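Local coordinates for 5-formaminoimidazole-4-carboxamide-1-(Beta)-D-ribofuranosyl 5'-monophosphate synthetase (Thermococcus kodakarensis, PDB 2PBZ), which takes part in IMP biosynthesis, probably as an ATP-dependent ligase that formylates the aminoimidazole carboxamide ribonucleotide with formate, at the adenosine-5'-triphosphate site and the interface of chains A and C. Sequence-based numbering; all coordinates share one arbitrary frame. Chains: chain A/B/C, Hypothetical protein.

Contact 1: the adenosine-5'-triphosphate site. Residues chain A 129, 145, 163-166, 170, 172, 194, 209, 263; chain B 201. With ATP (adenosine-5'-triphosphate), chain D.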
# COMPACT_ATOMS: atom_id res chain seq x y z
N PHE A 129 -23.97 -14.58 -2.77
CA PHE A 129 -23.75 -13.22 -3.21
C PHE A 129 -24.72 -12.94 -4.36
O PHE A 129 -24.91 -13.79 -5.22
CB PHE A 129 -22.30 -13.06 -3.71
CG PHE A 129 -21.88 -11.63 -3.94
CD1 PHE A 129 -21.64 -10.77 -2.85
CD2 PHE A 129 -21.74 -11.13 -5.23
CE1 PHE A 129 -21.27 -9.44 -3.06
CE2 PHE A 129 -21.37 -9.79 -5.46
CZ PHE A 129 -21.14 -8.94 -4.37
N GLU A 145 -24.99 -4.67 -4.76
CA GLU A 145 -24.74 -6.10 -4.59
C GLU A 145 -25.50 -6.55 -3.33
O GLU A 145 -26.69 -6.29 -3.21
CB GLU A 145 -23.24 -6.40 -4.42
CG GLU A 145 -22.31 -5.44 -5.18
CD GLU A 145 -22.17 -5.74 -6.66
OE1 GLU A 145 -23.18 -6.10 -7.32
OE2 GLU A 145 -21.04 -5.61 -7.17
N GLU A 163 -24.60 -15.96 -6.79
CA GLU A 163 -23.35 -16.71 -6.83
C GLU A 163 -22.99 -17.29 -5.48
O GLU A 163 -23.42 -16.79 -4.44
CB GLU A 163 -22.21 -15.82 -7.35
CG GLU A 163 -22.58 -15.01 -8.58
CD GLU A 163 -21.41 -14.26 -9.19
OE1 GLU A 163 -20.69 -13.53 -8.46
OE2 GLU A 163 -21.22 -14.38 -10.43
N ARG A 164 -22.21 -18.37 -5.53
CA ARG A 164 -21.74 -19.05 -4.33
C ARG A 164 -20.92 -18.04 -3.55
O ARG A 164 -20.10 -17.33 -4.13
CB ARG A 164 -20.86 -20.24 -4.74
CG ARG A 164 -20.45 -21.18 -3.61
CD ARG A 164 -21.64 -22.02 -3.13
NE ARG A 164 -21.24 -23.11 -2.24
CZ ARG A 164 -20.71 -22.95 -1.03
NH1 ARG A 164 -20.52 -21.73 -0.52
NH2 ARG A 164 -20.38 -24.02 -0.30
N PHE A 165 -21.14 -17.94 -2.24
CA PHE A 165 -20.38 -17.01 -1.44
C PHE A 165 -18.96 -17.53 -1.28
O PHE A 165 -18.75 -18.70 -0.91
CB PHE A 165 -20.98 -16.85 -0.06
CG PHE A 165 -20.29 -15.83 0.79
CD1 PHE A 165 -20.72 -14.50 0.79
CD2 PHE A 165 -19.21 -16.19 1.60
CE1 PHE A 165 -20.09 -13.54 1.59
CE2 PHE A 165 -18.57 -15.23 2.41
CZ PHE A 165 -19.02 -13.90 2.40
N ILE A 166 -17.97 -16.68 -1.54
CA ILE A 166 -16.58 -17.10 -1.41
C ILE A 166 -15.80 -16.11 -0.56
O ILE A 166 -15.68 -14.94 -0.92
CB ILE A 166 -15.89 -17.22 -2.78
CG1 ILE A 166 -16.63 -18.22 -3.67
CG2 ILE A 166 -14.45 -17.65 -2.59
CD1 ILE A 166 -16.18 -18.21 -5.12
N TYR A 170 -9.99 -10.59 -2.59
CA TYR A 170 -10.42 -10.31 -3.94
C TYR A 170 -9.33 -9.50 -4.61
O TYR A 170 -8.96 -8.42 -4.17
CB TYR A 170 -11.76 -9.59 -3.93
CG TYR A 170 -12.87 -10.59 -3.72
CD1 TYR A 170 -13.02 -11.24 -2.49
CD2 TYR A 170 -13.68 -10.99 -4.78
CE1 TYR A 170 -13.94 -12.28 -2.34
CE2 TYR A 170 -14.60 -12.03 -4.64
CZ TYR A 170 -14.72 -12.67 -3.42
OH TYR A 170 -15.59 -13.73 -3.29
N TYR A 172 -7.63 -7.83 -8.14
CA TYR A 172 -7.94 -7.22 -9.41
C TYR A 172 -6.65 -7.07 -10.21
O TYR A 172 -5.83 -6.19 -9.94
CB TYR A 172 -8.64 -5.87 -9.16
CG TYR A 172 -9.88 -6.04 -8.32
CD1 TYR A 172 -9.79 -6.35 -6.96
CD2 TYR A 172 -11.15 -6.02 -8.90
CE1 TYR A 172 -10.93 -6.65 -6.20
CE2 TYR A 172 -12.30 -6.31 -8.14
CZ TYR A 172 -12.18 -6.63 -6.79
OH TYR A 172 -13.30 -6.97 -6.06
N LEU A 194 -13.44 -1.43 0.58
CA LEU A 194 -14.89 -1.38 0.63
C LEU A 194 -15.40 -0.80 1.93
O LEU A 194 -14.65 -0.71 2.91
CB LEU A 194 -15.46 -2.80 0.45
CG LEU A 194 -15.67 -3.30 -0.98
CD1 LEU A 194 -14.49 -2.95 -1.85
CD2 LEU A 194 -15.91 -4.80 -0.94
N TYR A 209 -20.93 -3.28 -0.45
CA TYR A 209 -19.63 -3.55 -1.04
C TYR A 209 -19.14 -2.47 -1.97
O TYR A 209 -18.30 -2.72 -2.83
CB TYR A 209 -19.65 -4.89 -1.75
CG TYR A 209 -19.71 -6.04 -0.79
CD1 TYR A 209 -20.91 -6.38 -0.14
CD2 TYR A 209 -18.56 -6.77 -0.47
CE1 TYR A 209 -20.95 -7.41 0.80
CE2 TYR A 209 -18.60 -7.80 0.46
CZ TYR A 209 -19.78 -8.12 1.09
OH TYR A 209 -19.79 -9.15 2.03
N ILE A 263 -14.73 -13.46 -11.35
CA ILE A 263 -16.01 -12.88 -10.97
C ILE A 263 -16.38 -11.78 -11.94
O ILE A 263 -17.53 -11.35 -11.99
CB ILE A 263 -15.97 -12.28 -9.54
CG1 ILE A 263 -14.87 -11.22 -9.44
CG2 ILE A 263 -15.76 -13.37 -8.52
CD1 ILE A 263 -15.02 -10.29 -8.25
N ARG B 201 -14.81 -8.47 5.61
CA ARG B 201 -16.06 -7.89 5.10
C ARG B 201 -17.22 -8.48 5.89
O ARG B 201 -18.09 -7.77 6.37
CB ARG B 201 -16.26 -8.25 3.63
CG ARG B 201 -15.05 -8.06 2.74
CD ARG B 201 -14.82 -6.63 2.32
NE ARG B 201 -14.02 -6.64 1.10
CZ ARG B 201 -13.18 -5.68 0.73
NH1 ARG B 201 -13.01 -4.61 1.51
NH2 ARG B 201 -12.51 -5.81 -0.41
PG ATP D . -20.17 -3.02 -10.60
O1G ATP D . -20.54 -4.12 -11.60
O2G ATP D . -21.46 -1.99 -10.45
O3G ATP D . -18.86 -2.19 -11.13
PB ATP D . -18.56 -4.73 -9.26
O1B ATP D . -18.88 -5.83 -10.20
O2B ATP D . -17.23 -3.93 -9.76
O3B ATP D . -19.83 -3.70 -9.15
PA ATP D . -17.12 -6.37 -7.49
O1A ATP D . -15.79 -5.85 -7.87
O2A ATP D . -17.43 -7.74 -8.27
O3A ATP D . -18.34 -5.28 -7.75
O5' ATP D . -17.24 -6.58 -5.89
C5' ATP D . -16.23 -7.41 -5.40
C4' ATP D . -16.48 -7.43 -3.90
O4' ATP D . -17.80 -7.99 -3.57
C3' ATP D . -15.42 -8.23 -3.14
O3' ATP D . -14.75 -7.39 -2.25
C2' ATP D . -16.16 -9.34 -2.42
O2' ATP D . -15.98 -9.21 -1.00
C1' ATP D . -17.63 -9.22 -2.84
N9 ATP D . -17.95 -10.40 -3.67
C8 ATP D . -18.04 -10.46 -5.05
N7 ATP D . -18.34 -11.66 -5.44
C5 ATP D . -18.45 -12.46 -4.34
C6 ATP D . -18.76 -13.84 -4.13
N6 ATP D . -19.02 -14.67 -5.22
N1 ATP D . -18.79 -14.32 -2.83
C2 ATP D . -18.55 -13.52 -1.77
N3 ATP D . -18.26 -12.22 -1.94
C4 ATP D . -18.21 -11.66 -3.19
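A:Phe129 and A:Tyr170 take the nucleotide from opposite sides. A:Phe129, its CG anti to the backbone N (chi1 -168°), lays its ring almost parallel to the purine, 4° between planes, with the centroids of its ring and the five-membered ring of ATP 3.5 Å apart; a flat apolar ring suits this broad face. Opposite, A:Tyr170 centres its ring over C2' of the ribose while its tip reaches the base, CZ lying 3.6 Å from ATP C4. Its hydroxyl OH donates to A:Ile166 O at 2.7 Å, along a carbonyl lone pair and in the plane of the tyrosine ring, which should help to hold the ring in this orientation. An alanine here would probably loosen the ribose and one face of adenine, and would deprive the A:Ile166 carbonyl of this donor. The base edge is read by backbone: ATP N6 donates to A:Arg164 O (3.1 Å), and A:Ile166 N donates to ATP N1 (2.8 Å, 161° at H), a pairing that suits adenine rather than guanine. A:Phe165 turns a ring face to ATP C2, and A:Tyr209 brings CD2 to within 3.5 Å of ATP C1'. A:Tyr172 OH donates a hydrogen bond to the alpha-phosphate oxygen O1A of ATP (3.3 Å). Carboxylate OE2 of A:Glu145 lies 2.8 Å from bridging O3A of ATP, an acceptor pair that would repel unless a proton or metal intervened. From the neighbouring chain, B:Arg201 packs its guanidinium face against CD2 of A:Leu194, and its NH2 makes a weak hydrogen bond to O3', the ribose 3'-hydroxyl. The pocket holds the nucleotide, probably to activate substrate for ligation, its ribose end completed, in the deposited assembly, by a second copy of the protein.

Contact 2: the interface of chains A and C. Residues chain A 14, 18, 22, 43-44; chain C 278, 281-282, 285.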
# COMPACT_ATOMS: atom_id res chain seq x y z
N LEU A 14 -7.24 11.49 -13.43
CA LEU A 14 -6.05 12.09 -12.83
C LEU A 14 -4.84 11.32 -13.29
O LEU A 14 -3.85 11.89 -13.76
CB LEU A 14 -6.14 12.04 -11.31
CG LEU A 14 -7.29 12.87 -10.73
CD1 LEU A 14 -7.44 12.59 -9.26
CD2 LEU A 14 -7.03 14.35 -10.98
N LEU A 18 -2.15 12.88 -15.98
CA LEU A 18 -0.79 13.01 -15.50
C LEU A 18 0.13 12.20 -16.40
O LEU A 18 1.21 12.65 -16.75
CB LEU A 18 -0.68 12.54 -14.04
CG LEU A 18 0.71 12.43 -13.40
CD1 LEU A 18 1.46 13.74 -13.53
CD2 LEU A 18 0.56 12.06 -11.93
N LYS A 22 2.91 13.60 -18.93
CA LYS A 22 4.22 13.03 -18.64
C LYS A 22 4.89 12.55 -19.92
O LYS A 22 6.11 12.61 -20.05
CB LYS A 22 4.09 11.86 -17.67
CG LYS A 22 5.11 11.84 -16.54
CD LYS A 22 4.86 12.98 -15.57
CE LYS A 22 5.59 12.76 -14.25
NZ LYS A 22 5.00 11.63 -13.44
N PRO A 43 -2.21 21.38 -12.10
CA PRO A 43 -1.29 21.76 -13.18
C PRO A 43 -1.21 20.75 -14.32
O PRO A 43 -0.45 20.94 -15.25
CB PRO A 43 0.05 21.88 -12.45
CG PRO A 43 -0.33 22.27 -11.08
CD PRO A 43 -1.50 21.37 -10.81
N ILE A 44 -1.98 19.68 -14.25
CA ILE A 44 -1.90 18.68 -15.31
C ILE A 44 -2.94 18.86 -16.41
O ILE A 44 -2.92 18.13 -17.41
CB ILE A 44 -2.04 17.24 -14.74
CG1 ILE A 44 -3.36 17.13 -13.99
CG2 ILE A 44 -0.83 16.92 -13.86
CD1 ILE A 44 -3.75 15.71 -13.64
N TRP C 278 1.18 9.25 -3.84
CA TRP C 278 1.64 9.89 -5.07
C TRP C 278 0.88 11.23 -5.05
O TRP C 278 1.13 12.04 -4.16
CB TRP C 278 1.39 9.02 -6.32
CG TRP C 278 -0.00 8.55 -6.58
CD1 TRP C 278 -0.66 7.56 -5.94
CD2 TRP C 278 -0.90 9.04 -7.60
NE1 TRP C 278 -1.91 7.39 -6.47
CE2 TRP C 278 -2.09 8.29 -7.49
CE3 TRP C 278 -0.82 10.04 -8.57
CZ2 TRP C 278 -3.19 8.50 -8.33
CZ3 TRP C 278 -1.93 10.25 -9.41
CH2 TRP C 278 -3.09 9.49 -9.28
N GLU C 281 2.44 14.26 -7.47
CA GLU C 281 2.87 14.18 -8.85
C GLU C 281 1.94 14.99 -9.73
O GLU C 281 2.26 15.32 -10.87
CB GLU C 281 2.90 12.72 -9.30
CG GLU C 281 3.96 11.93 -8.58
CD GLU C 281 3.95 10.45 -8.90
OE1 GLU C 281 4.74 9.74 -8.27
OE2 GLU C 281 3.17 9.99 -9.76
N LEU C 282 0.78 15.33 -9.18
CA LEU C 282 -0.19 16.13 -9.90
C LEU C 282 0.24 17.61 -9.91
O LEU C 282 -0.05 18.34 -10.84
CB LEU C 282 -1.57 15.99 -9.25
CG LEU C 282 -2.12 14.57 -9.15
CD1 LEU C 282 -3.33 14.53 -8.23
CD2 LEU C 282 -2.46 14.08 -10.55
N GLY C 285 6.42 17.19 -11.00
CA GLY C 285 6.68 16.10 -11.92
C GLY C 285 7.04 14.85 -11.14
O GLY C 285 6.75 13.71 -11.54
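With CG anti to the backbone N (chi1 172°), A:Leu18 sends its two methyls outward from its helix towards chain C. C:Leu282 keeps CG beside the backbone N (chi1 -57°), and A:Ile44 holds CG1 in the crowded position between N and the carbonyl carbon (chi1 58°), so that CD1 of A:Ile44 meets CD2 of C:Leu282 at 3.7 Å. A:Leu18 CD2 touches CB of C:Glu281 at 3.6 Å, crossing that extended side chain at about a right angle, and also lies 3.9 Å from CD2 of C:Leu282 and 4.0 Å from CZ3 of C:Trp278. A branched leucine suits this spot because one methyl serves three neighbours while the other, CD1, faces the carbonyl O of C:Glu281. CG2 of A:Ile44 abuts O of C:Leu282 at 3.4 Å, with CD of A:Pro43 against the same oxygen. A:Lys22, bent at chi2 and chi4, brings the end of its chain alongside the backbone of C:Gly285, which has no side chain to stand in the way. Its NZ stays 4.4 Å from OE2 of C:Glu281, an attraction that may add a little. This is a mainly apolar patch of a larger interface between two copies of one protein, not an exact two-fold, and the structure alone does not show whether it forms in solution. Chain A contributes one side of helix 13-22 and the loop between helix 36-40 and strand 47-50; chain C presents the short helix 280-283 with its flanking loops.

Contact 1 and contact 2 lie about 33 Å apart, measured between the centres of their C-alpha atoms, and have no residue or secondary-structure element in common. Contact 1 uses mainly strands and loops in the middle and later parts of chain A plus one arginine of chain B, whereas contact 2 joins the N-terminal helix region of chain A to a late helix of chain C. Chain A therefore meets both other copies in the deposited trimer. If that assembly is biological, packing between subunits may help to position the arginine that completes a nucleotide pocket, although the structure alone does not show such coupling.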